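Local coordinates for Glyoxalase/bleomycin resistance protein/dioxygenase (Alicyclobacillus acidocaldarius subsp. acidocaldarius, PDB 3RRI) that is probably a metal-binding member of the glyoxalase/bleomycin resistance/dioxygenase superfamily, possibly with dioxygenase activity, at residues Ser100-Phe103 against Glu109-Thr112; Asp46-Gln51 against Leu123-Tyr128; Ile73-Arg76 against His80-Asn83; Leu87-Gln90 against Pro94-His97. All coordinates share one frame; numbering follows the deposited sequence. Where two conformers were deposited one is given.

Overall arrangement
From the N terminus, the chain first reaches the turn at Asp46-Gln51, whose aromatic rings meet Leu123-Tyr128 near the chain's end. This long-range interaction 2 encloses the other three, which follow one another without crossing. Interaction 3 comes first, closing the short step from strand 70-74 into helix 78-90. The C-terminal end of that helix enters interaction 4, which closes the return to strand 95-98. Interaction 1 then closes the hairpin of strands 100-102 and 110-116. Strand 122-128 runs between strands 110-116 and 70-74. Interactions 1, 3 and 4 thus tie this sheet and its helix together, and interaction 2 brings the sheet of strands 42-47 and 50-56 against them.

Interaction 1: Ser100-Phe103 against Glu109-Thr112; sequences SRRF and EHET
Arg101 lies between two carboxylates, Glu109 and Glu111, on one face of a two-stranded hairpin, whereas Arg102 and His110 lie side by side on the other. The Arg101 chain is bent at chi2 (-75°), which swings its guanidinium back over the partner strand. There NH1 donates to Glu109 OE2 at 2.9 Å; the oxygen lies in the guanidinium plane, but the donor reaches it from above the carboxylate plane. A looser salt bridge joins Arg101 NH2 to Glu111 OE1 at 3.4 Å, with those two flat groups almost parallel, 14° apart. The result is a salt-bridge network in which one guanidinium serves two carboxylates and would probably ease their repulsion. The second oxygen of Glu109, OE1, is held by the backbone N of Gly105 in the connecting loop.

On the opposite face, CB of Arg102 sits over the His110 imidazole and CG comes closer still, a tight 3.0 Å from NE2; the guanidinium is turned steeply to the ring and leads away from it. His110 CE1 also touches Phe103 CD2 at 3.5 Å, the phenyl ring coming to the edge of the imidazole. His110 ND1 is hydrogen-bonded to Glu108 O, which fixes the ring's rotation, and the side chain comes within about 3 Å of a bound acetate. Beneath the side chains, Ser100 with Thr112 and Arg102 with His110 form antiparallel hydrogen-bonded pairs, including Arg102 N to His110 O at 3.0 Å. Strand 110-116 passes the ladder on: Glu111 is hydrogen-bonded through its backbone to Tyr127 of strand 122-128, while the Phe103 ring meets that of Tyr39 of a second subunit.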
loop_
_atom_site.group_PDB
_atom_site.type_symbol
_atom_site.label_atom_id
_atom_site.label_comp_id
_atom_site.label_asym_id
_atom_site.label_seq_id
_atom_site.Cartn_x
_atom_site.Cartn_y
_atom_site.Cartn_z
ATOM N N SER A 100 -7.641 17.613 26.507
ATOM C CA SER A 100 -6.516 18.274 27.145
ATOM C C SER A 100 -5.236 18.121 26.322
ATOM O O SER A 100 -5.235 17.440 25.303
ATOM C CB SER A 100 -6.317 17.683 28.543
ATOM O OG SER A 100 -5.419 18.454 29.316
ATOM N N ARG A 101 -4.168 18.763 26.780
ATOM C CA ARG A 101 -2.826 18.676 26.182
ATOM C C ARG A 101 -1.854 18.092 27.192
ATOM O O ARG A 101 -1.934 18.378 28.378
ATOM C CB ARG A 101 -2.320 20.050 25.809
ATOM C CG ARG A 101 -3.209 20.766 24.874
ATOM C CD ARG A 101 -3.104 20.222 23.474
ATOM N NE ARG A 101 -3.951 21.028 22.601
ATOM C CZ ARG A 101 -3.560 22.111 21.931
ATOM N NH1 ARG A 101 -2.297 22.527 21.975
ATOM N NH2 ARG A 101 -4.449 22.774 21.190
ATOM N N ARG A 102 -0.949 17.261 26.715
ATOM C CA ARG A 102 0.078 16.685 27.539
ATOM C C ARG A 102 1.408 17.029 26.836
ATOM O O ARG A 102 1.454 17.139 25.602
ATOM C CB ARG A 102 -0.219 15.180 27.708
ATOM C CG ARG A 102 0.972 14.250 27.884
ATOM C CD ARG A 102 1.194 13.764 29.290
ATOM N NE ARG A 102 1.423 14.841 30.251
ATOM C CZ ARG A 102 2.063 14.694 31.410
ATOM N NH1 ARG A 102 2.580 13.514 31.772
ATOM N NH2 ARG A 102 2.204 15.743 32.208
ATOM N N PHE A 103 2.447 17.278 27.642
ATOM C CA PHE A 103 3.710 17.888 27.198
ATOM C C PHE A 103 3.539 19.170 26.386
ATOM O O PHE A 103 4.178 19.364 25.363
ATOM C CB PHE A 103 4.522 16.866 26.425
ATOM C CG PHE A 103 4.758 15.597 27.183
ATOM C CD1 PHE A 103 5.132 15.622 28.526
ATOM C CD2 PHE A 103 4.625 14.370 26.557
ATOM C CE1 PHE A 103 5.365 14.439 29.224
ATOM C CE2 PHE A 103 4.859 13.191 27.241
ATOM C CZ PHE A 103 5.232 13.224 28.583
ATOM N N GLU A 109 4.328 17.240 22.279
ATOM C CA GLU A 109 2.991 17.629 22.639
ATOM C C GLU A 109 1.928 16.817 21.918
ATOM O O GLU A 109 2.005 16.603 20.701
ATOM C CB GLU A 109 2.741 19.106 22.269
ATOM C CG GLU A 109 1.336 19.566 22.686
ATOM C CD GLU A 109 1.156 21.072 22.757
ATOM O OE1 GLU A 109 2.061 21.822 22.341
ATOM O OE2 GLU A 109 0.081 21.487 23.253
ATOM N N HIS A 110 0.902 16.407 22.662
ATOM C CA HIS A 110 -0.234 15.740 22.037
ATOM C C HIS A 110 -1.570 16.123 22.691
ATOM O O HIS A 110 -1.589 16.413 23.893
ATOM C CB HIS A 110 -0.038 14.218 22.095
ATOM C CG HIS A 110 0.379 13.686 23.439
ATOM N ND1 HIS A 110 1.679 13.742 23.904
ATOM C CD2 HIS A 110 -0.322 13.001 24.375
ATOM C CE1 HIS A 110 1.753 13.140 25.079
ATOM N NE2 HIS A 110 0.555 12.661 25.377
ATOM N N GLU A 111 -2.654 16.152 21.894
ATOM C CA GLU A 111 -4.005 16.257 22.430
ATOM C C GLU A 111 -4.405 14.904 22.938
ATOM O O GLU A 111 -4.038 13.885 22.337
ATOM C CB GLU A 111 -4.995 16.732 21.372
ATOM C CG GLU A 111 -4.713 18.119 20.767
ATOM C CD GLU A 111 -5.962 18.896 20.316
ATOM O OE1 GLU A 111 -5.789 19.978 19.728
ATOM O OE2 GLU A 111 -7.104 18.466 20.543
ATOM N N THR A 112 -5.197 14.872 24.011
ATOM C CA THR A 112 -5.570 13.625 24.655
ATOM C C THR A 112 -6.972 13.757 25.261
ATOM O O THR A 112 -7.359 14.853 25.700
ATOM C CB THR A 112 -4.572 13.316 25.781
ATOM O OG1 THR A 112 -4.932 12.119 26.451
ATOM C CG2 THR A 112 -4.602 14.430 26.800
#

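Interaction 2: Asp46-Gln51 against Leu123-Tyr128. With ACT (acetate ion), chain D.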
loop_
_atom_site.group_PDB
_atom_site.type_symbol
_atom_site.label_atom_id
_atom_site.label_comp_id
_atom_site.label_asym_id
_atom_site.label_seq_id
_atom_site.Cartn_x
_atom_site.Cartn_y
_atom_site.Cartn_z
ATOM N N ASP A 46 -13.390 -5.907 17.363
ATOM C CA ASP A 46 -12.538 -5.210 16.427
ATOM C C ASP A 46 -12.577 -3.767 16.963
ATOM O O ASP A 46 -13.582 -3.034 16.819
ATOM C CB ASP A 46 -13.063 -5.358 14.994
ATOM C CG ASP A 46 -12.443 -4.404 14.009
ATOM O OD1 ASP A 46 -11.703 -3.478 14.412
ATOM O OD2 ASP A 46 -12.696 -4.594 12.777
ATOM N N PHE A 47 -11.482 -3.421 17.632
ATOM C CA PHE A 47 -11.316 -2.155 18.332
ATOM C C PHE A 47 -10.397 -1.298 17.445
ATOM O O PHE A 47 -9.160 -1.371 17.523
ATOM C CB PHE A 47 -10.730 -2.423 19.720
ATOM C CG PHE A 47 -10.413 -1.174 20.501
ATOM C CD1 PHE A 47 -11.370 -0.616 21.319
ATOM C CD2 PHE A 47 -9.145 -0.637 20.491
ATOM C CE1 PHE A 47 -11.061 0.523 22.071
ATOM C CE2 PHE A 47 -8.806 0.475 21.240
ATOM C CZ PHE A 47 -9.792 1.071 22.029
ATOM N N PHE A 48 -10.996 -0.497 16.547
ATOM C CA PHE A 48 -10.246 0.372 15.629
ATOM C C PHE A 48 -9.229 -0.394 14.782
ATOM O O PHE A 48 -8.214 0.142 14.351
ATOM C CB PHE A 48 -9.553 1.519 16.394
ATOM C CG PHE A 48 -10.495 2.400 17.156
ATOM C CD1 PHE A 48 -10.958 3.564 16.578
ATOM C CD2 PHE A 48 -10.942 2.073 18.418
ATOM C CE1 PHE A 48 -11.854 4.384 17.286
ATOM C CE2 PHE A 48 -11.834 2.907 19.126
ATOM C CZ PHE A 48 -12.258 4.072 18.535
ATOM N N GLY A 49 -9.538 -1.666 14.530
ATOM C CA GLY A 49 -8.696 -2.505 13.678
ATOM C C GLY A 49 -7.741 -3.402 14.447
ATOM O O GLY A 49 -7.110 -4.274 13.837
ATOM N N ASP A 50 -7.598 -3.170 15.741
ATOM C CA ASP A 50 -6.849 -4.082 16.651
ATOM C C ASP A 50 -7.888 -4.948 17.384
ATOM O O ASP A 50 -9.101 -4.808 17.169
ATOM C CB ASP A 50 -5.945 -3.287 17.562
ATOM C CG ASP A 50 -4.796 -2.682 16.803
ATOM O OD1 ASP A 50 -4.012 -3.413 16.198
ATOM O OD2 ASP A 50 -4.639 -1.455 16.760
ATOM N N GLN A 51 -7.444 -5.944 18.174
ATOM C CA GLN A 51 -8.371 -6.795 18.882
ATOM C C GLN A 51 -8.410 -6.445 20.373
ATOM O O GLN A 51 -7.369 -6.419 21.036
ATOM C CB GLN A 51 -7.977 -8.290 18.732
ATOM C CG GLN A 51 -9.011 -9.191 19.377
ATOM C CD GLN A 51 -8.519 -10.620 19.631
ATOM O OE1 GLN A 51 -7.410 -10.849 20.106
ATOM N NE2 GLN A 51 -9.390 -11.564 19.362
ATOM N N LEU A 123 -9.497 4.302 28.708
ATOM C CA LEU A 123 -9.190 4.401 27.297
ATOM C C LEU A 123 -8.627 5.778 27.053
ATOM O O LEU A 123 -9.310 6.769 27.339
ATOM C CB LEU A 123 -10.436 4.235 26.462
ATOM C CG LEU A 123 -11.071 2.834 26.395
ATOM C CD1 LEU A 123 -11.678 2.486 27.718
ATOM C CD2 LEU A 123 -12.084 2.767 25.261
ATOM N N GLU A 124 -7.423 5.855 26.510
ATOM C CA GLU A 124 -6.851 7.143 26.129
ATOM C C GLU A 124 -6.680 7.227 24.622
ATOM O O GLU A 124 -6.154 6.303 23.991
ATOM C CB GLU A 124 -5.510 7.397 26.790
ATOM C CG GLU A 124 -4.968 8.793 26.447
ATOM C CD GLU A 124 -3.530 9.060 26.867
ATOM O OE1 GLU A 124 -2.749 8.093 27.061
ATOM O OE2 GLU A 124 -3.178 10.270 27.000
ATOM N N PHE A 125 -7.129 8.325 24.020
ATOM C CA PHE A 125 -6.939 8.582 22.607
ATOM C C PHE A 125 -6.077 9.795 22.455
ATOM O O PHE A 125 -6.241 10.739 23.236
ATOM C CB PHE A 125 -8.277 8.717 21.883
ATOM C CG PHE A 125 -9.108 7.486 22.001
ATOM C CD1 PHE A 125 -8.869 6.415 21.128
ATOM C CD2 PHE A 125 -10.034 7.330 22.994
ATOM C CE1 PHE A 125 -9.587 5.231 21.243
ATOM C CE2 PHE A 125 -10.756 6.144 23.096
ATOM C CZ PHE A 125 -10.514 5.087 22.224
ATOM N N LYS A 126 -5.150 9.762 21.506
ATOM C CA LYS A 126 -4.143 10.794 21.376
ATOM C C LYS A 126 -3.974 11.241 19.923
ATOM O O LYS A 126 -4.245 10.505 18.992
ATOM C CB LYS A 126 -2.764 10.296 21.862
ATOM C CG LYS A 126 -2.679 9.882 23.307
ATOM C CD LYS A 126 -1.218 9.709 23.780
ATOM C CE LYS A 126 -0.715 8.276 23.438
ATOM N NZ LYS A 126 0.616 7.985 24.118
ATOM N N TYR A 127 -3.516 12.473 19.760
ATOM C CA TYR A 127 -3.044 12.983 18.504
ATOM C C TYR A 127 -1.778 13.799 18.745
ATOM O O TYR A 127 -1.811 14.767 19.523
ATOM C CB TYR A 127 -4.118 13.873 17.841
ATOM C CG TYR A 127 -3.588 14.653 16.692
ATOM C CD1 TYR A 127 -3.420 14.063 15.458
ATOM C CD2 TYR A 127 -3.193 16.001 16.840
ATOM C CE1 TYR A 127 -2.930 14.741 14.403
ATOM C CE2 TYR A 127 -2.675 16.685 15.771
ATOM C CZ TYR A 127 -2.526 16.050 14.557
ATOM O OH TYR A 127 -2.011 16.718 13.462
ATOM N N TYR A 128 -0.665 13.452 18.081
ATOM C CA TYR A 128 0.603 14.144 18.214
ATOM C C TYR A 128 0.771 15.151 17.091
ATOM O O TYR A 128 0.536 14.857 15.917
ATOM C CB TYR A 128 1.811 13.152 18.205
ATOM C CG TYR A 128 1.951 12.349 19.480
ATOM C CD1 TYR A 128 2.839 12.732 20.463
ATOM C CD2 TYR A 128 1.194 11.193 19.675
ATOM C CE1 TYR A 128 2.969 12.010 21.637
ATOM C CE2 TYR A 128 1.310 10.438 20.854
ATOM C CZ TYR A 128 2.214 10.838 21.823
ATOM O OH TYR A 128 2.311 10.077 22.970
HETATM C C ACT D . 4.017 9.718 25.898
HETATM O O ACT D . 3.957 10.603 24.986
HETATM O OXT ACT D . 3.200 8.757 25.855
HETATM C CH3 ACT D . 5.042 9.804 26.983
#
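Tyr128 OH is gripped from two directions, donating to O of a bound acetate at 2.7 Å and accepting from Lys126 NZ at 2.9 Å, with both partners near the plane of the phenol ring. In this vicinal oxygen chelate fold the same strand, 122-128, turns Leu123 and Phe125 toward the turn at Asp46-Gln51. The acetate, probably from the crystallisation liquor, is also bound by Arg37 of a second subunit and may mark a pocket.

The contact with Asp46-Gln51 is made of aromatic and aliphatic groups. Phe48 and Phe125 meet obliquely, their ring centroids 5.5 Å apart and planes at 53°. Phe47 comes from the opposite direction to Phe125, CZ to CZ at 4.1 Å, and its edge takes Leu123 CD2 against CE1 at 4.0 Å. Leu84 of helix 78-90 packs on both Phe48 and Phe125, closing this buried junction between the sheets.

A type I' turn from Phe47 to Asp50 presents the two neighbouring phenylalanines together, Phe48 CD2 lying over the centre of the Phe47 ring. Asp46 OD1 accepts from Gly49 N at 2.8 Å, an Asx motif across the start of the turn.

Interaction 3: Ile73-Arg76 against His80-Asn83; sequences ITFR and HFDN
Beyond strand 70-74 the chain leaves the sheet and within a few residues enters helix 78-90. The two backbones come closest at Phe75 and Phe81, whose CA atoms are 6.0 Å apart. Phe75 points its ring at the first turn of the helix. The ring lies broadside to the helix: the carbonyl carbon of His80 stands 4.2 Å above its plane, over the centre, while Ile73 CG2 covers the opposite face. On the same side as that carbon, His80 CB comes 3.6 Å from Phe75 CD1, and Phe81 CA approaches CD2 obliquely at 3.7 Å.

The two helix side chains then part. CG of Phe81 is anti to its backbone N (chi1 176°), which carries the ring away and leaves CB, 3.9 Å from Phe75 CD2, as its point of contact, with CD2 near the Phe81 ring plane; Phe113 meets that ring edge-to-face. The His80 imidazole also leads away, and its NE2 is hydrogen-bonded to Asp131 of the fourth subunit. Phe125 of strand 122-128 packs on Phe75 too, seating the ring between helix and sheet. Such a strand-to-helix junction is the opening half of the beta-alpha-beta crossover in a vicinal oxygen chelate domain.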
loop_
_atom_site.group_PDB
_atom_site.type_symbol
_atom_site.label_atom_id
_atom_site.label_comp_id
_atom_site.label_asym_id
_atom_site.label_seq_id
_atom_site.Cartn_x
_atom_site.Cartn_y
_atom_site.Cartn_z
ATOM N N ILE A 73 -5.863 4.344 21.117
ATOM C CA ILE A 73 -5.334 4.561 19.778
ATOM C C ILE A 73 -4.725 5.938 19.678
ATOM O O ILE A 73 -5.309 6.907 20.197
ATOM C CB ILE A 73 -6.409 4.396 18.686
ATOM C CG1 ILE A 73 -7.166 3.071 18.852
ATOM C CG2 ILE A 73 -5.795 4.579 17.309
ATOM C CD1 ILE A 73 -6.291 1.749 18.668
ATOM N N THR A 74 -3.598 6.046 19.000
ATOM C CA THR A 74 -3.002 7.329 18.613
ATOM C C THR A 74 -3.226 7.500 17.130
ATOM O O THR A 74 -2.858 6.663 16.317
ATOM C CB THR A 74 -1.533 7.385 18.973
ATOM O OG1 THR A 74 -1.395 7.142 20.367
ATOM C CG2 THR A 74 -0.845 8.708 18.551
ATOM N N PHE A 75 -3.967 8.546 16.766
ATOM C CA PHE A 75 -4.374 8.737 15.403
ATOM C C PHE A 75 -3.407 9.636 14.650
ATOM O O PHE A 75 -3.041 10.688 15.147
ATOM C CB PHE A 75 -5.764 9.413 15.340
ATOM C CG PHE A 75 -6.856 8.581 15.901
ATOM C CD1 PHE A 75 -7.356 7.485 15.179
ATOM C CD2 PHE A 75 -7.389 8.851 17.154
ATOM C CE1 PHE A 75 -8.355 6.710 15.721
ATOM C CE2 PHE A 75 -8.394 8.078 17.682
ATOM C CZ PHE A 75 -8.858 6.990 16.981
ATOM N N ARG A 76 -3.013 9.236 13.444
ATOM C CA ARG A 76 -2.144 10.079 12.618
ATOM C C ARG A 76 -2.911 11.303 12.114
ATOM O O ARG A 76 -2.351 12.399 12.044
ATOM C CB ARG A 76 -1.531 9.348 11.415
ATOM C CG ARG A 76 -0.388 10.179 10.784
ATOM C CD ARG A 76 0.548 9.351 9.935
ATOM N NE ARG A 76 1.128 8.196 10.648
ATOM C CZ ARG A 76 2.422 8.005 10.928
ATOM N NH1 ARG A 76 3.344 8.909 10.582
ATOM N NH2 ARG A 76 2.804 6.884 11.561
ATOM N N HIS A 80 -9.659 11.934 12.491
ATOM C CA HIS A 80 -10.109 10.730 13.173
ATOM C C HIS A 80 -10.220 10.921 14.681
ATOM O O HIS A 80 -11.182 10.468 15.301
ATOM C CB HIS A 80 -9.214 9.530 12.852
ATOM C CG HIS A 80 -9.286 9.083 11.424
ATOM N ND1 HIS A 80 -8.213 8.528 10.762
ATOM C CD2 HIS A 80 -10.312 9.078 10.540
ATOM C CE1 HIS A 80 -8.569 8.215 9.528
ATOM N NE2 HIS A 80 -9.843 8.536 9.364
ATOM N N PHE A 81 -9.243 11.642 15.248
ATOM C CA PHE A 81 -9.271 11.991 16.654
ATOM C C PHE A 81 -10.526 12.872 16.973
ATOM O O PHE A 81 -11.285 12.581 17.888
ATOM C CB PHE A 81 -7.956 12.709 17.008
ATOM C CG PHE A 81 -7.862 13.220 18.413
ATOM C CD1 PHE A 81 -7.333 12.438 19.427
ATOM C CD2 PHE A 81 -8.256 14.521 18.732
ATOM C CE1 PHE A 81 -7.238 12.898 20.704
ATOM C CE2 PHE A 81 -8.132 14.997 20.012
ATOM C CZ PHE A 81 -7.647 14.209 20.995
ATOM N N ASP A 82 -10.731 13.911 16.153
ATOM C CA ASP A 82 -11.859 14.847 16.353
ATOM C C ASP A 82 -13.203 14.142 16.193
ATOM O O ASP A 82 -14.128 14.393 16.951
ATOM C CB ASP A 82 -11.806 16.008 15.362
ATOM C CG ASP A 82 -10.618 16.945 15.576
ATOM O OD1 ASP A 82 -9.910 16.824 16.592
ATOM O OD2 ASP A 82 -10.400 17.791 14.676
ATOM N N ASN A 83 -13.332 13.274 15.182
ATOM C CA ASN A 83 -14.541 12.496 15.008
ATOM C C ASN A 83 -14.875 11.650 16.226
ATOM O O ASN A 83 -16.019 11.490 16.586
ATOM C CB ASN A 83 -14.409 11.548 13.811
ATOM C CG ASN A 83 -14.510 12.260 12.468
ATOM O OD1 ASN A 83 -14.812 13.463 12.400
ATOM N ND2 ASN A 83 -14.244 11.521 11.391
#

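Interaction 4: Leu87-Gln90 against Pro94-His97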
loop_
_atom_site.group_PDB
_atom_site.type_symbol
_atom_site.label_atom_id
_atom_site.label_comp_id
_atom_site.label_asym_id
_atom_site.label_seq_id
_atom_site.Cartn_x
_atom_site.Cartn_y
_atom_site.Cartn_z
ATOM N N LEU A 87 -18.063 11.825 18.692
ATOM C CA LEU A 87 -18.886 10.665 18.895
ATOM C C LEU A 87 -19.139 10.421 20.388
ATOM O O LEU A 87 -20.291 10.183 20.804
ATOM C CB LEU A 87 -18.193 9.443 18.266
ATOM C CG LEU A 87 -18.857 8.058 18.382
ATOM C CD1 LEU A 87 -18.409 7.084 17.237
ATOM C CD2 LEU A 87 -18.629 7.367 19.704
ATOM N N ALA A 88 -18.063 10.431 21.168
ATOM C CA ALA A 88 -18.124 10.194 22.613
ATOM C C ALA A 88 -19.034 11.210 23.315
ATOM O O ALA A 88 -19.875 10.834 24.135
ATOM C CB ALA A 88 -16.724 10.196 23.203
ATOM N N LYS A 89 -18.885 12.465 22.907
ATOM C CA LYS A 89 -19.712 13.543 23.469
ATOM C C LYS A 89 -21.180 13.397 23.101
ATOM O O LYS A 89 -22.042 13.409 23.982
ATOM C CB LYS A 89 -19.197 14.905 23.001
ATOM C CG LYS A 89 -17.945 15.334 23.703
ATOM C CD LYS A 89 -18.192 15.556 25.165
ATOM C CE LYS A 89 -17.000 16.165 25.856
ATOM N NZ LYS A 89 -17.366 16.568 27.219
ATOM N N GLN A 90 -21.464 13.236 21.816
ATOM C CA GLN A 90 -22.842 13.134 21.386
ATOM C C GLN A 90 -23.538 11.921 21.988
ATOM O O GLN A 90 -24.675 12.026 22.441
ATOM C CB GLN A 90 -22.959 13.171 19.862
ATOM C CG GLN A 90 -22.530 14.525 19.252
ATOM C CD GLN A 90 -23.184 14.820 17.912
ATOM O OE1 GLN A 90 -24.179 14.198 17.544
ATOM N NE2 GLN A 90 -22.643 15.777 17.193
ATOM N N PRO A 94 -18.933 8.106 29.071
ATOM C CA PRO A 94 -18.308 8.839 30.164
ATOM C C PRO A 94 -16.856 9.152 29.894
ATOM O O PRO A 94 -16.117 8.266 29.476
ATOM C CB PRO A 94 -18.423 7.883 31.370
ATOM C CG PRO A 94 -19.453 6.935 31.012
ATOM C CD PRO A 94 -19.583 6.865 29.524
ATOM N N PHE A 95 -16.456 10.386 30.161
ATOM C CA PHE A 95 -15.057 10.791 30.194
ATOM C C PHE A 95 -14.470 10.677 31.607
ATOM O O PHE A 95 -15.107 11.061 32.600
ATOM C CB PHE A 95 -14.904 12.238 29.725
ATOM C CG PHE A 95 -15.050 12.412 28.244
ATOM C CD1 PHE A 95 -16.283 12.276 27.636
ATOM C CD2 PHE A 95 -13.959 12.708 27.440
ATOM C CE1 PHE A 95 -16.423 12.443 26.237
ATOM C CE2 PHE A 95 -14.101 12.858 26.067
ATOM C CZ PHE A 95 -15.336 12.702 25.468
ATOM N N TYR A 96 -13.266 10.126 31.704
ATOM C CA TYR A 96 -12.432 10.230 32.880
ATOM C C TYR A 96 -11.693 11.559 32.891
ATOM O O TYR A 96 -11.512 12.186 33.951
ATOM C CB TYR A 96 -11.432 9.054 32.927
ATOM C CG TYR A 96 -10.541 9.090 34.127
ATOM C CD1 TYR A 96 -11.037 8.751 35.388
ATOM C CD2 TYR A 96 -9.210 9.488 34.023
ATOM C CE1 TYR A 96 -10.215 8.803 36.510
ATOM C CE2 TYR A 96 -8.386 9.540 35.129
ATOM C CZ TYR A 96 -8.897 9.201 36.366
ATOM O OH TYR A 96 -8.068 9.254 37.462
ATOM N N HIS A 97 -11.218 11.963 31.722
ATOM C CA HIS A 97 -10.540 13.249 31.542
ATOM C C HIS A 97 -10.943 13.849 30.204
ATOM O O HIS A 97 -10.811 13.216 29.164
ATOM C CB HIS A 97 -9.017 13.080 31.641
ATOM C CG HIS A 97 -8.289 14.333 32.026
ATOM N ND1 HIS A 97 -8.240 15.445 31.208
ATOM C CD2 HIS A 97 -7.586 14.654 33.139
ATOM C CE1 HIS A 97 -7.533 16.395 31.800
ATOM N NE2 HIS A 97 -7.135 15.945 32.977
#
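The return from helix 78-90 to strand 95-98 closes where Ala88 and Lys89, on the last turn of the helix, meet the ring of Phe95 at the start of the strand. Phe95 is held from both sides of its plane. Lys89 runs across one face: its CE stands 4.2 Å from the ring centroid, 27° off the normal, in a CH-pi contact. NZ continues over the same face as a cation-pi partner, 4.6 Å from the centroid and 19° off the normal. The lysine methylenes lie over the CE1 and CZ end of the ring, with CD 3.7 Å from CE1. A bend at chi2 (-65°), followed by an extended stretch to NZ, draws the lysine over the aromatic surface. Its ammonium group also forms a salt bridge with Asp98, further along the same strand, so the charge is fixed above the ring by a second partner.

This is the closing half of a beta-alpha-beta crossover in the vicinal oxygen chelate fold: the helix ends, and the chain comes back as a strand beside 110-116. Ala88 reaches Phe95 from the other side of the ring plane, its CB 3.7 Å from CZ, in an oblique approach. Leu115 of strand 110-116 touches both Ala88 and Phe95 and so links helix and sheet. Just beyond Phe95, a classic bulge sets two residues, Tyr96 and His97, opposite the single Phe114, and His97 O lies at the edge of the Phe95 ring, in its plane.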